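Local coordinates for chitin oligosaccharide binding protein NagB2 (PDB 7EHU) that binds chitin oligosaccharides, and probably serves as the extracellular solute-binding component that hands N,N'-diacetylchitobiose and N,N',N''-triacetylchitotriose to a bacterial importer, at residues L203-F208 with E215-F220; N251-K256 with S403-L408; K67-E72 with D78-A83. All blocks are in the same frame, centred on the assembly; numbering follows the deposited sequence. Where two conformers were deposited one is given.

Contact 1 (L203-F208 with E215-F220); sequences LANSLF and EAQEGF
The polar part of this contact is one amide pair, N205 reaching Q217. ND2 of N205 lies 2.9 Å from OE1 of Q217, but the N-H...O angle of 125° makes the hydrogen bond weak and bent, and the two amide planes stand 40° apart. Stronger partners hold both amides by their other ends: OD1 of N205 accepts from the backbone N of F388, and NE2 of Q217 donates to the carbonyl of P386.

The aromatic part centres on F208. Its CE1 sits 4.0 Å from OE1 of Q217 and 4.1 Å from CB of the same residue, with ring and amide steeply inclined to each other. F208 keeps CG between its backbone N and carbonyl carbon (chi1 67°), which lays the ring over its own helix, where CA of N205 lies 3.7 Å above the ring plane. CE1 of F208 also meets CE2 of F220 at 4.2 Å, approaching the F220 ring at its edge; F220 in turn stacks with W227.

All four touching residues are buried. The arrangement is that of two consecutive helices, 197-212 and 214-219, packed through side chains across a tight connection, beside the sugar pocket of a periplasmic-binding-protein fold.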
ATOM      1  N   LEU A 203       4.210   1.432  -9.443  1.00  9.46           N
ATOM      2  CA  LEU A 203       5.165   2.123 -10.290  1.00 10.31           C
ATOM      3  C   LEU A 203       4.471   3.095 -11.222  1.00 11.04           C
ATOM      4  O   LEU A 203       4.931   4.227 -11.398  1.00 11.42           O
ATOM      5  CB  LEU A 203       5.969   1.088 -11.068  1.00 11.55           C
ATOM      6  CG  LEU A 203       7.075   1.635 -11.964  1.00 12.00           C
ATOM      7  CD1 LEU A 203       8.069   2.491 -11.184  1.00 12.70           C
ATOM      8  CD2 LEU A 203       7.797   0.488 -12.668  1.00 13.10           C
ATOM      9  N   ALA A 204       3.359   2.670 -11.820  1.00 10.95           N
ATOM     10  CA  ALA A 204       2.627   3.548 -12.722  1.00 10.50           C
ATOM     11  C   ALA A 204       2.179   4.813 -12.011  1.00 10.66           C
ATOM     12  O   ALA A 204       2.259   5.908 -12.578  1.00 11.53           O
ATOM     13  CB  ALA A 204       1.421   2.813 -13.304  1.00 11.49           C
ATOM     14  N   ASN A 205       1.695   4.679 -10.773  1.00 10.28           N
ATOM     15  CA  ASN A 205       1.181   5.829 -10.034  1.00 10.56           C
ATOM     16  C   ASN A 205       2.276   6.834  -9.735  1.00 10.41           C
ATOM     17  O   ASN A 205       2.098   8.034  -9.989  1.00 11.68           O
ATOM     18  CB  ASN A 205       0.167   5.318  -8.988  1.00 13.48           C
ATOM     19  CG  ASN A 205      -0.417   6.341  -8.010  1.00 11.54           C
ATOM     20  OD1 ASN A 205      -0.685   6.034  -6.843  1.00 11.00           O
ATOM     21  ND2 ASN A 205      -0.404   7.612  -8.405  1.00 10.85           N
ATOM     22  N   SER A 206       3.452   6.374  -9.317  1.00 10.67           N
ATOM     23  CA  SER A 206       4.537   7.328  -9.119  1.00 10.68           C
ATOM     24  C   SER A 206       5.016   7.934 -10.431  1.00 11.88           C
ATOM     25  O   SER A 206       5.421   9.098 -10.442  1.00 12.28           O
ATOM     26  CB  SER A 206       5.672   6.734  -8.288  1.00 10.87           C
ATOM     27  OG  SER A 206       5.329   6.725  -6.913  1.00 10.45           O
ATOM     28  N   LEU A 207       4.953   7.179 -11.535  1.00 11.30           N
ATOM     29  CA  LEU A 207       5.300   7.731 -12.840  1.00 12.30           C
ATOM     30  C   LEU A 207       4.364   8.859 -13.240  1.00 12.50           C
ATOM     31  O   LEU A 207       4.821   9.936 -13.626  1.00 12.75           O
ATOM     32  CB  LEU A 207       5.296   6.645 -13.906  1.00 13.27           C
ATOM     33  CG  LEU A 207       6.656   6.007 -14.149  1.00 14.84           C
ATOM     34  CD1 LEU A 207       6.493   4.689 -14.908  1.00 16.89           C
ATOM     35  CD2 LEU A 207       7.547   6.949 -14.924  1.00 16.61           C
ATOM     36  N   PHE A 208       3.044   8.632 -13.179  1.00 11.69           N
ATOM     37  CA  PHE A 208       2.136   9.665 -13.682  1.00 12.87           C
ATOM     38  C   PHE A 208       2.015  10.853 -12.734  1.00 12.58           C
ATOM     39  O   PHE A 208       1.702  11.953 -13.190  1.00 14.50           O
ATOM     40  CB  PHE A 208       0.798   9.142 -14.239  1.00 13.54           C
ATOM     41  CG  PHE A 208      -0.166   8.518 -13.248  1.00 12.92           C
ATOM     42  CD1 PHE A 208      -0.844   9.277 -12.303  1.00 15.21           C
ATOM     43  CD2 PHE A 208      -0.503   7.173 -13.359  1.00 13.75           C
ATOM     44  CE1 PHE A 208      -1.783   8.676 -11.462  1.00 15.15           C
ATOM     45  CE2 PHE A 208      -1.427   6.593 -12.518  1.00 14.92           C
ATOM     46  CZ  PHE A 208      -2.055   7.341 -11.580  1.00 14.75           C
ATOM     47  N   GLU A 215      -2.014  16.924  -8.577  1.00 16.36           N
ATOM     48  CA  GLU A 215      -3.359  17.416  -8.846  0.54 17.43           C
ATOM     49  C   GLU A 215      -4.069  16.589  -9.913  1.00 17.72           C
ATOM     50  O   GLU A 215      -5.297  16.541  -9.945  1.00 18.38           O
ATOM     51  CB  GLU A 215      -3.242  18.876  -9.279  0.54 19.43           C
ATOM     52  CG  GLU A 215      -2.458  19.087 -10.579  0.54 21.15           C
ATOM     53  CD  GLU A 215      -0.907  19.087 -10.481  0.54 21.84           C
ATOM     54  OE1 GLU A 215      -0.304  19.180 -11.567  0.54 24.87           O
ATOM     55  OE2 GLU A 215      -0.280  18.985  -9.399  0.54 18.29           O
ATOM     56  N   ALA A 216      -3.315  15.956 -10.812  1.00 17.14           N
ATOM     57  CA  ALA A 216      -3.956  15.176 -11.869  1.00 17.75           C
ATOM     58  C   ALA A 216      -4.776  14.026 -11.293  1.00 16.11           C
ATOM     59  O   ALA A 216      -5.928  13.825 -11.685  1.00 17.02           O
ATOM     60  CB  ALA A 216      -2.911  14.667 -12.861  1.00 19.02           C
ATOM     61  N   GLN A 217      -4.209  13.258 -10.358  1.00 15.15           N
ATOM     62  CA  GLN A 217      -4.975  12.142  -9.814  1.00 14.64           C
ATOM     63  C   GLN A 217      -6.091  12.623  -8.899  1.00 15.42           C
ATOM     64  O   GLN A 217      -7.103  11.932  -8.758  1.00 16.05           O
ATOM     65  CB  GLN A 217      -4.072  11.138  -9.108  1.00 14.28           C
ATOM     66  CG  GLN A 217      -3.274  11.667  -7.931  1.00 13.15           C
ATOM     67  CD  GLN A 217      -2.632  10.555  -7.143  1.00 12.71           C
ATOM     68  OE1 GLN A 217      -2.493   9.421  -7.639  1.00 13.40           O
ATOM     69  NE2 GLN A 217      -2.242  10.860  -5.909  1.00 13.32           N
ATOM     70  N   GLU A 218      -5.935  13.801  -8.284  1.00 15.75           N
ATOM     71  CA  GLU A 218      -7.022  14.358  -7.485  1.00 15.43           C
ATOM     72  C   GLU A 218      -8.208  14.732  -8.360  1.00 16.07           C
ATOM     73  O   GLU A 218      -9.358  14.683  -7.906  1.00 17.96           O
ATOM     74  CB  GLU A 218      -6.547  15.613  -6.744  1.00 17.92           C
ATOM     75  CG  GLU A 218      -5.453  15.367  -5.710  1.00 20.97           C
ATOM     76  CD  GLU A 218      -5.942  14.745  -4.403  1.00 23.88           C
ATOM     77  OE1 GLU A 218      -5.078  14.180  -3.686  1.00 23.76           O
ATOM     78  OE2 GLU A 218      -7.154  14.840  -4.077  1.00 26.27           O
ATOM     79  N   GLY A 219      -7.949  15.103  -9.611  1.00 15.67           N
ATOM     80  CA  GLY A 219      -8.989  15.608 -10.478  1.00 16.55           C
ATOM     81  C   GLY A 219      -9.774  14.561 -11.244  1.00 15.94           C
ATOM     82  O   GLY A 219     -10.858  14.879 -11.738  1.00 17.23           O
ATOM     83  N   PHE A 220      -9.261  13.326 -11.365  1.00 14.74           N
ATOM     84  CA  PHE A 220      -9.933  12.344 -12.214  1.00 14.92           C
ATOM     85  C   PHE A 220     -11.391  12.155 -11.796  1.00 15.58           C
ATOM     86  O   PHE A 220     -12.303  12.206 -12.630  1.00 16.51           O
ATOM     87  CB  PHE A 220      -9.221  10.990 -12.198  1.00 14.35           C
ATOM     88  CG  PHE A 220      -7.820  10.989 -12.753  1.00 13.99           C
ATOM     89  CD1 PHE A 220      -7.423  11.814 -13.796  1.00 15.27           C
ATOM     90  CD2 PHE A 220      -6.891  10.104 -12.229  1.00 14.26           C
ATOM     91  CE1 PHE A 220      -6.118  11.766 -14.286  1.00 15.76           C
ATOM     92  CE2 PHE A 220      -5.602  10.049 -12.721  1.00 14.98           C
ATOM     93  CZ  PHE A 220      -5.220  10.882 -13.753  1.00 15.15           C
TER

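Contact 2 (N251-K256 with S403-L408); sequences NVLGLK and SVQELL
Q405 is the first residue of 403-408 to meet the loop 251-256, and L253 is what it meets. Its CA and that of L253, 7.0 Å apart, are the nearest pair of CA atoms between the two segments. CB and CG of Q405 each lie 4.2 Å from CD2 of L253, so the aliphatic base of the glutamine does the touching. Its amide is engaged outside the contact, where NE2 donates to the carbonyls of G192 and S194. The backbone of Q405 takes part as well: its O is 3.5 Å from CD1 of L253, a van der Waals approach by a methyl group.

One helical turn on, L408 supplies the larger share of the helix side. Its CB lies 4.3 Å from CD2 of L253, while its CD1 meets CG1 and CG2 of V252, both at 4.0 Å. One leucine methyl thus touches both valine methyls, and the two side chains cross at about a right angle. L253 bridges these two helix positions because its CG stands anti to the carbonyl carbon (chi1 -60°); chi2 of -179° then sends CD1 straight on to O of Q405, while the CD2 branch falls against CB and CG of Q405 and CB of L408. An alanine at L253 would probably open a gap over Q405 and L408, leaving V252 against L408 as the main side-chain contact between 251-256 and 403-408. Around the contact, I200 of helix 197-212 touches both Q405 and L408, and K243 of helix 230-244 touches V252 and L408.

No hydrogen bond or salt bridge links the two segments, which together bury 187 Å². The chemistry is therefore that of apolar fit: the loop's position against helix 394-408 depends here on the shape of V252 and L253, with direction-specific bonds left to neighbours such as the backbone pairing of V252 with G192.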
ATOM      1  N   ASN A 251       9.523 -11.289 -17.232  1.00 21.25           N
ATOM      2  CA  ASN A 251       8.482 -12.202 -16.791  1.00 22.92           C
ATOM      3  C   ASN A 251       7.530 -11.576 -15.790  1.00 18.48           C
ATOM      4  O   ASN A 251       6.848 -12.306 -15.064  1.00 19.63           O
ATOM      5  CB  ASN A 251       9.064 -13.491 -16.239  1.00 28.49           C
ATOM      6  CG  ASN A 251       8.090 -14.658 -16.337  1.00 32.60           C
ATOM      7  OD1 ASN A 251       7.173 -14.676 -17.164  1.00 34.54           O
ATOM      8  ND2 ASN A 251       8.309 -15.658 -15.496  1.00 34.70           N
ATOM      9  N   VAL A 252       7.423 -10.244 -15.793  1.00 16.82           N
ATOM     10  CA  VAL A 252       6.514  -9.536 -14.889  1.00 16.07           C
ATOM     11  C   VAL A 252       5.111 -10.136 -14.906  1.00 15.43           C
ATOM     12  O   VAL A 252       4.483 -10.295 -13.852  1.00 15.75           O
ATOM     13  CB  VAL A 252       6.510  -8.030 -15.220  1.00 15.94           C
ATOM     14  CG1 VAL A 252       6.196  -7.781 -16.691  1.00 16.76           C
ATOM     15  CG2 VAL A 252       5.515  -7.277 -14.311  1.00 15.21           C
ATOM     16  N   LEU A 253       4.588 -10.468 -16.090  1.00 16.29           N
ATOM     17  CA  LEU A 253       3.213 -10.958 -16.164  1.00 16.97           C
ATOM     18  C   LEU A 253       3.096 -12.433 -15.791  1.00 18.46           C
ATOM     19  O   LEU A 253       1.971 -12.926 -15.642  1.00 19.42           O
ATOM     20  CB  LEU A 253       2.595 -10.692 -17.547  1.00 18.04           C
ATOM     21  CG  LEU A 253       2.525  -9.225 -17.977  1.00 19.45           C
ATOM     22  CD1 LEU A 253       1.869  -9.104 -19.356  1.00 20.83           C
ATOM     23  CD2 LEU A 253       1.760  -8.371 -16.963  1.00 19.25           C
ATOM     24  N   GLY A 254       4.214 -13.124 -15.590  1.00 18.78           N
ATOM     25  CA  GLY A 254       4.208 -14.510 -15.170  1.00 19.17           C
ATOM     26  C   GLY A 254       4.487 -14.709 -13.696  1.00 17.92           C
ATOM     27  O   GLY A 254       4.604 -15.858 -13.249  1.00 20.08           O
ATOM     28  N   LEU A 255       4.590 -13.625 -12.925  1.00 15.42           N
ATOM     29  CA  LEU A 255       4.974 -13.697 -11.526  1.00 14.82           C
ATOM     30  C   LEU A 255       3.930 -13.017 -10.662  1.00 14.55           C
ATOM     31  O   LEU A 255       3.402 -11.965 -11.030  1.00 17.17           O
ATOM     32  CB  LEU A 255       6.303 -12.975 -11.318  1.00 15.03           C
ATOM     33  CG  LEU A 255       7.496 -13.627 -12.010  1.00 16.35           C
ATOM     34  CD1 LEU A 255       8.676 -12.645 -12.015  1.00 16.71           C
ATOM     35  CD2 LEU A 255       7.908 -14.928 -11.341  1.00 17.75           C
ATOM     36  N   LYS A 256       3.666 -13.603  -9.501  1.00 13.42           N
ATOM     37  CA  LYS A 256       2.851 -12.977  -8.470  1.00 13.80           C
ATOM     38  C   LYS A 256       3.655 -11.880  -7.772  1.00 12.06           C
ATOM     39  O   LYS A 256       4.887 -11.865  -7.812  1.00 11.54           O
ATOM     40  CB  LYS A 256       2.460 -14.031  -7.429  1.00 17.43           C
ATOM     41  CG  LYS A 256       1.702 -15.250  -7.952  1.00 22.36           C
ATOM     42  CD  LYS A 256       1.136 -16.110  -6.806  1.00 27.47           C
ATOM     43  CE  LYS A 256       2.192 -16.510  -5.758  1.00 30.31           C
ATOM     44  NZ  LYS A 256       1.917 -17.859  -5.165  1.00 32.30           N
ATOM     45  N   SER A 403      -5.645  -2.836 -17.450  1.00 13.82           N
ATOM     46  CA  SER A 403      -5.066  -2.080 -18.556  1.00 14.79           C
ATOM     47  C   SER A 403      -3.547  -2.076 -18.516  1.00 14.48           C
ATOM     48  O   SER A 403      -2.904  -2.192 -19.567  1.00 15.77           O
ATOM     49  CB  SER A 403      -5.618  -0.651 -18.602  1.00 16.96           C
ATOM     50  OG  SER A 403      -7.037  -0.642 -18.696  1.00 17.57           O
ATOM     51  N   VAL A 404      -2.945  -1.939 -17.325  1.00 13.80           N
ATOM     52  CA  VAL A 404      -1.482  -1.908 -17.278  1.00 13.90           C
ATOM     53  C   VAL A 404      -0.908  -3.294 -17.551  1.00 14.95           C
ATOM     54  O   VAL A 404       0.179  -3.421 -18.117  1.00 15.38           O
ATOM     55  CB  VAL A 404      -0.908  -1.298 -15.981  1.00 14.15           C
ATOM     56  CG1 VAL A 404      -1.287   0.182 -15.840  1.00 14.60           C
ATOM     57  CG2 VAL A 404      -1.289  -2.104 -14.717  1.00 12.87           C
ATOM     58  N   GLN A 405      -1.629  -4.353 -17.193  1.00 14.14           N
ATOM     59  CA  GLN A 405      -1.199  -5.689 -17.585  1.00 15.12           C
ATOM     60  C   GLN A 405      -1.237  -5.829 -19.102  1.00 16.48           C
ATOM     61  O   GLN A 405      -0.300  -6.367 -19.711  1.00 18.04           O
ATOM     62  CB  GLN A 405      -2.081  -6.732 -16.902  1.00 14.89           C
ATOM     63  CG  GLN A 405      -1.808  -6.903 -15.414  1.00 14.93           C
ATOM     64  CD  GLN A 405      -2.783  -7.839 -14.744  1.00 14.99           C
ATOM     65  OE1 GLN A 405      -3.954  -7.915 -15.118  1.00 16.10           O
ATOM     66  NE2 GLN A 405      -2.307  -8.580 -13.759  1.00 15.65           N
ATOM     67  N   GLU A 406      -2.300  -5.317 -19.729  1.00 17.15           N
ATOM     68  CA  GLU A 406      -2.409  -5.320 -21.186  1.00 18.22           C
ATOM     69  C   GLU A 406      -1.337  -4.450 -21.823  1.00 18.67           C
ATOM     70  O   GLU A 406      -0.778  -4.821 -22.858  1.00 19.62           O
ATOM     71  CB  GLU A 406      -3.805  -4.835 -21.580  1.00 19.66           C
ATOM     72  CG  GLU A 406      -4.884  -5.819 -21.202  1.00 20.70           C
ATOM     73  CD  GLU A 406      -6.292  -5.260 -21.308  1.00 23.41           C
ATOM     74  OE1 GLU A 406      -7.223  -5.942 -20.848  1.00 25.88           O
ATOM     75  OE2 GLU A 406      -6.468  -4.135 -21.807  1.00 25.13           O
ATOM     76  N   LEU A 407      -1.047  -3.288 -21.230  1.00 18.82           N
ATOM     77  CA  LEU A 407       0.030  -2.440 -21.733  1.00 18.86           C
ATOM     78  C   LEU A 407       1.358  -3.187 -21.731  1.00 19.09           C
ATOM     79  O   LEU A 407       2.091  -3.179 -22.729  1.00 20.97           O
ATOM     80  CB  LEU A 407       0.123  -1.184 -20.864  1.00 18.90           C
ATOM     81  CG  LEU A 407       1.207  -0.161 -21.227  1.00 20.38           C
ATOM     82  CD1 LEU A 407       0.997   0.407 -22.604  1.00 22.48           C
ATOM     83  CD2 LEU A 407       1.267   0.970 -20.211  1.00 22.28           C
ATOM     84  N   LEU A 408       1.705  -3.814 -20.598  1.00 19.07           N
ATOM     85  CA  LEU A 408       2.994  -4.490 -20.511  1.00 20.20           C
ATOM     86  C   LEU A 408       3.058  -5.698 -21.433  1.00 21.26           C
ATOM     87  O   LEU A 408       4.142  -6.059 -21.902  1.00 22.86           O
ATOM     88  CB  LEU A 408       3.317  -4.900 -19.068  1.00 20.17           C
ATOM     89  CG  LEU A 408       3.534  -3.794 -18.029  1.00 19.93           C
ATOM     90  CD1 LEU A 408       4.240  -4.335 -16.776  1.00 20.02           C
ATOM     91  CD2 LEU A 408       4.293  -2.640 -18.630  1.00 21.39           C
TER

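Contact 3 (K67-E72 with D78-A83); sequences KLDGVE and DVKLKA
K80, on helix 73-86, reaches back to D69 on strand 64-70, so the contact lies within a beta-alpha unit: a strand, a brief connection at V71 and E72, and the helix that follows. Strand 64-70 runs parallel to strand 30-36, as expected in an alpha/beta lobe of a solute-binding protein.

K80 sets out from its helix toward segment 67-72. CG then stands anti to the backbone N (chi1 -162°), and every later torsion is close to 180°, giving a fully extended chain. CD is the first atom of the chain to meet anything across the contact, 3.9 Å from CG2 of V71. CE follows, 3.8 Å from OD2 of D69. At the tip, NZ lies 3.9 Å from the same V71 methyl and forms a salt bridge of 2.8 Å with OD2 of D69. Lysine and aspartate arrive from opposite directions, with V71 lying against the end of the lysine chain.

D69 is shared. Its OD2 is also salt-bridged to NE of R35, while OD1 takes NZ of K67 at 3.1 Å. Three positive groups thus converge on one carboxylate, an environment likely to keep it ionised; NZ of K67 and NZ of K80 remain 6.3 Å apart, each facing a different oxygen. The ammonium group of K80 approaches OD2 by its syn lone pair, on the side of OD1.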
ATOM      1  N   LYS A  67     -13.356 -15.051  15.574  1.00 13.56           N
ATOM      2  CA  LYS A  67     -13.080 -16.033  14.541  1.00 16.23           C
ATOM      3  C   LYS A  67     -12.237 -15.298  13.454  1.00 13.31           C
ATOM      4  O   LYS A  67     -12.730 -14.433  12.739  1.00 13.92           O
ATOM      5  CB  LYS A  67     -14.266 -16.919  14.157  1.00 22.00           C
ATOM      6  CG  LYS A  67     -13.622 -17.921  13.222  1.00 27.80           C
ATOM      7  CD  LYS A  67     -13.695 -17.336  11.857  1.00 32.45           C
ATOM      8  CE  LYS A  67     -13.236 -18.211  10.763  1.00 34.87           C
ATOM      9  NZ  LYS A  67     -13.182 -17.845   9.346  1.00 35.89           N
ATOM     10  N   LEU A  68     -10.931 -15.589  13.409  1.00 12.36           N
ATOM     11  CA  LEU A  68     -10.044 -14.938  12.451  1.00 12.66           C
ATOM     12  C   LEU A  68     -10.283 -15.525  11.068  1.00 12.75           C
ATOM     13  O   LEU A  68     -10.376 -16.743  10.906  1.00 15.22           O
ATOM     14  CB  LEU A  68      -8.575 -15.070  12.855  1.00 14.39           C
ATOM     15  CG  LEU A  68      -8.039 -13.904  13.705  1.00 17.56           C
ATOM     16  CD1 LEU A  68      -8.851 -13.702  14.957  1.00 19.44           C
ATOM     17  CD2 LEU A  68      -6.539 -14.085  14.016  1.00 19.03           C
ATOM     18  N   ASP A  69     -10.448 -14.660  10.079  1.00 10.38           N
ATOM     19  CA  ASP A  69     -10.680 -15.074   8.699  1.00 10.70           C
ATOM     20  C   ASP A  69      -9.604 -14.391   7.862  1.00 10.08           C
ATOM     21  O   ASP A  69      -9.750 -13.221   7.486  1.00 10.14           O
ATOM     22  CB  ASP A  69     -12.071 -14.678   8.238  1.00 11.57           C
ATOM     23  CG  ASP A  69     -12.410 -15.270   6.902  1.00 12.83           C
ATOM     24  OD1 ASP A  69     -12.187 -16.484   6.740  1.00 15.72           O
ATOM     25  OD2 ASP A  69     -12.821 -14.522   5.993  1.00 12.33           O
ATOM     26  N   GLY A  70      -8.525 -15.116   7.571  1.00 10.66           N
ATOM     27  CA  GLY A  70      -7.429 -14.565   6.797  1.00  9.90           C
ATOM     28  C   GLY A  70      -7.685 -14.753   5.321  1.00 10.40           C
ATOM     29  O   GLY A  70      -7.924 -15.868   4.866  1.00 11.68           O
ATOM     30  N   VAL A  71      -7.612 -13.662   4.572  1.00 10.04           N
ATOM     31  CA  VAL A  71      -7.898 -13.653   3.140  1.00 10.09           C
ATOM     32  C   VAL A  71      -6.798 -12.859   2.442  1.00 10.41           C
ATOM     33  O   VAL A  71      -6.363 -11.823   2.955  1.00 10.77           O
ATOM     34  CB  VAL A  71      -9.283 -13.011   2.891  1.00  9.90           C
ATOM     35  CG1 VAL A  71      -9.622 -12.945   1.428  1.00 10.53           C
ATOM     36  CG2 VAL A  71     -10.378 -13.781   3.650  1.00 10.95           C
ATOM     37  N   GLU A  72      -6.348 -13.340   1.281  1.00 10.57           N
ATOM     38  CA  GLU A  72      -5.346 -12.629   0.505  1.00 11.61           C
ATOM     39  C   GLU A  72      -5.783 -11.200   0.223  1.00 10.13           C
ATOM     40  O   GLU A  72      -6.953 -10.939  -0.036  1.00  9.98           O
ATOM     41  CB  GLU A  72      -5.163 -13.322  -0.857  1.00 15.40           C
ATOM     42  CG  GLU A  72      -4.812 -14.798  -0.886  1.00 23.58           C
ATOM     43  CD  GLU A  72      -5.204 -15.423  -2.220  1.00 29.93           C
ATOM     44  OE1 GLU A  72      -4.610 -15.017  -3.241  1.00 32.13           O
ATOM     45  OE2 GLU A  72      -6.126 -16.289  -2.255  1.00 31.48           O
ATOM     46  N   ASP A  78     -11.087  -6.543  -3.104  1.00  9.01           N
ATOM     47  CA  ASP A  78     -11.729  -6.381  -4.401  1.00  9.46           C
ATOM     48  C   ASP A  78     -12.851  -7.366  -4.646  1.00 11.06           C
ATOM     49  O   ASP A  78     -13.644  -7.143  -5.565  1.00 14.01           O
ATOM     50  CB  ASP A  78     -10.691  -6.452  -5.526  1.00  9.44           C
ATOM     51  CG  ASP A  78      -9.626  -5.400  -5.384  1.00 10.98           C
ATOM     52  OD1 ASP A  78      -8.533  -5.628  -5.896  1.00 13.38           O
ATOM     53  OD2 ASP A  78      -9.909  -4.339  -4.793  1.00 11.38           O
ATOM     54  N   VAL A  79     -12.942  -8.429  -3.854  1.00 10.52           N
ATOM     55  CA  VAL A  79     -13.976  -9.441  -4.071  1.00 11.45           C
ATOM     56  C   VAL A  79     -14.793  -9.671  -2.802  1.00 10.58           C
ATOM     57  O   VAL A  79     -16.002  -9.409  -2.780  1.00 10.96           O
ATOM     58  CB  VAL A  79     -13.369 -10.756  -4.610  1.00 14.02           C
ATOM     59  CG1 VAL A  79     -14.457 -11.799  -4.867  1.00 16.51           C
ATOM     60  CG2 VAL A  79     -12.552 -10.500  -5.883  1.00 16.53           C
ATOM     61  N   LYS A  80     -14.156 -10.184  -1.744  1.00  9.17           N
ATOM     62  CA  LYS A  80     -14.898 -10.714  -0.598  1.00  9.69           C
ATOM     63  C   LYS A  80     -15.542  -9.601   0.227  1.00  9.35           C
ATOM     64  O   LYS A  80     -16.759  -9.610   0.453  1.00  9.43           O
ATOM     65  CB  LYS A  80     -14.012 -11.616   0.266  1.00 10.07           C
ATOM     66  CG  LYS A  80     -14.804 -12.514   1.199  1.00 10.43           C
ATOM     67  CD  LYS A  80     -13.911 -13.450   2.002  1.00 11.08           C
ATOM     68  CE  LYS A  80     -14.709 -14.524   2.705  1.00 12.19           C
ATOM     69  NZ  LYS A  80     -13.865 -15.437   3.525  1.00 13.09           N
ATOM     70  N   LEU A  81     -14.749  -8.652   0.738  1.00  9.46           N
ATOM     71  CA  LEU A  81     -15.361  -7.587   1.530  1.00  8.81           C
ATOM     72  C   LEU A  81     -16.307  -6.760   0.667  1.00  8.93           C
ATOM     73  O   LEU A  81     -17.360  -6.318   1.134  1.00  9.47           O
ATOM     74  CB  LEU A  81     -14.284  -6.709   2.136  1.00  8.76           C
ATOM     75  CG  LEU A  81     -14.787  -5.603   3.067  1.00  9.45           C
ATOM     76  CD1 LEU A  81     -15.477  -6.190   4.283  1.00 10.66           C
ATOM     77  CD2 LEU A  81     -13.633  -4.695   3.486  1.00  9.34           C
ATOM     78  N   LYS A  82     -15.947  -6.550  -0.602  1.00  9.36           N
ATOM     79  CA  LYS A  82     -16.823  -5.813  -1.514  1.00 10.04           C
ATOM     80  C   LYS A  82     -18.202  -6.464  -1.585  1.00  9.75           C
ATOM     81  O   LYS A  82     -19.238  -5.786  -1.494  1.00 10.99           O
ATOM     82  CB  LYS A  82     -16.171  -5.740  -2.899  1.00 11.21           C
ATOM     83  CG  LYS A  82     -16.942  -4.886  -3.906  1.00 12.92           C
ATOM     84  CD  LYS A  82     -16.255  -4.837  -5.275  1.00 14.90           C
ATOM     85  CE  LYS A  82     -14.991  -3.981  -5.278  1.00 18.58           C
ATOM     86  NZ  LYS A  82     -14.162  -4.170  -6.531  1.00 21.71           N
ATOM     87  N   ALA A  83     -18.230  -7.790  -1.734  1.00  9.99           N
ATOM     88  CA  ALA A  83     -19.492  -8.508  -1.862  1.00  9.70           C
ATOM     89  C   ALA A  83     -20.266  -8.493  -0.554  1.00  9.50           C
ATOM     90  O   ALA A  83     -21.494  -8.359  -0.550  1.00  9.68           O
ATOM     91  CB  ALA A  83     -19.206  -9.944  -2.295  1.00  9.84           C
TER

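How the contacts relate
The three contacts follow one another along the chain in the order 3, 1, 2 by where they begin, and none touches another. Contacts 1 and 2 lie nearest, with centres 19 Å and closest atoms about 5 Å apart; helix 197-212, which carries 203-208, also supplies I200 to contact 2. Contact 3 stands farther off, its centre 28 Å from that of contact 1 and 24 Å from that of contact 2. The bound sugar provides a common reference: the side chains of N205 in contact 1, V71 in contact 3 and Q405 in contact 2 lie about 6, 10 and 11 Å from a bound NAG, not necessarily the same unit.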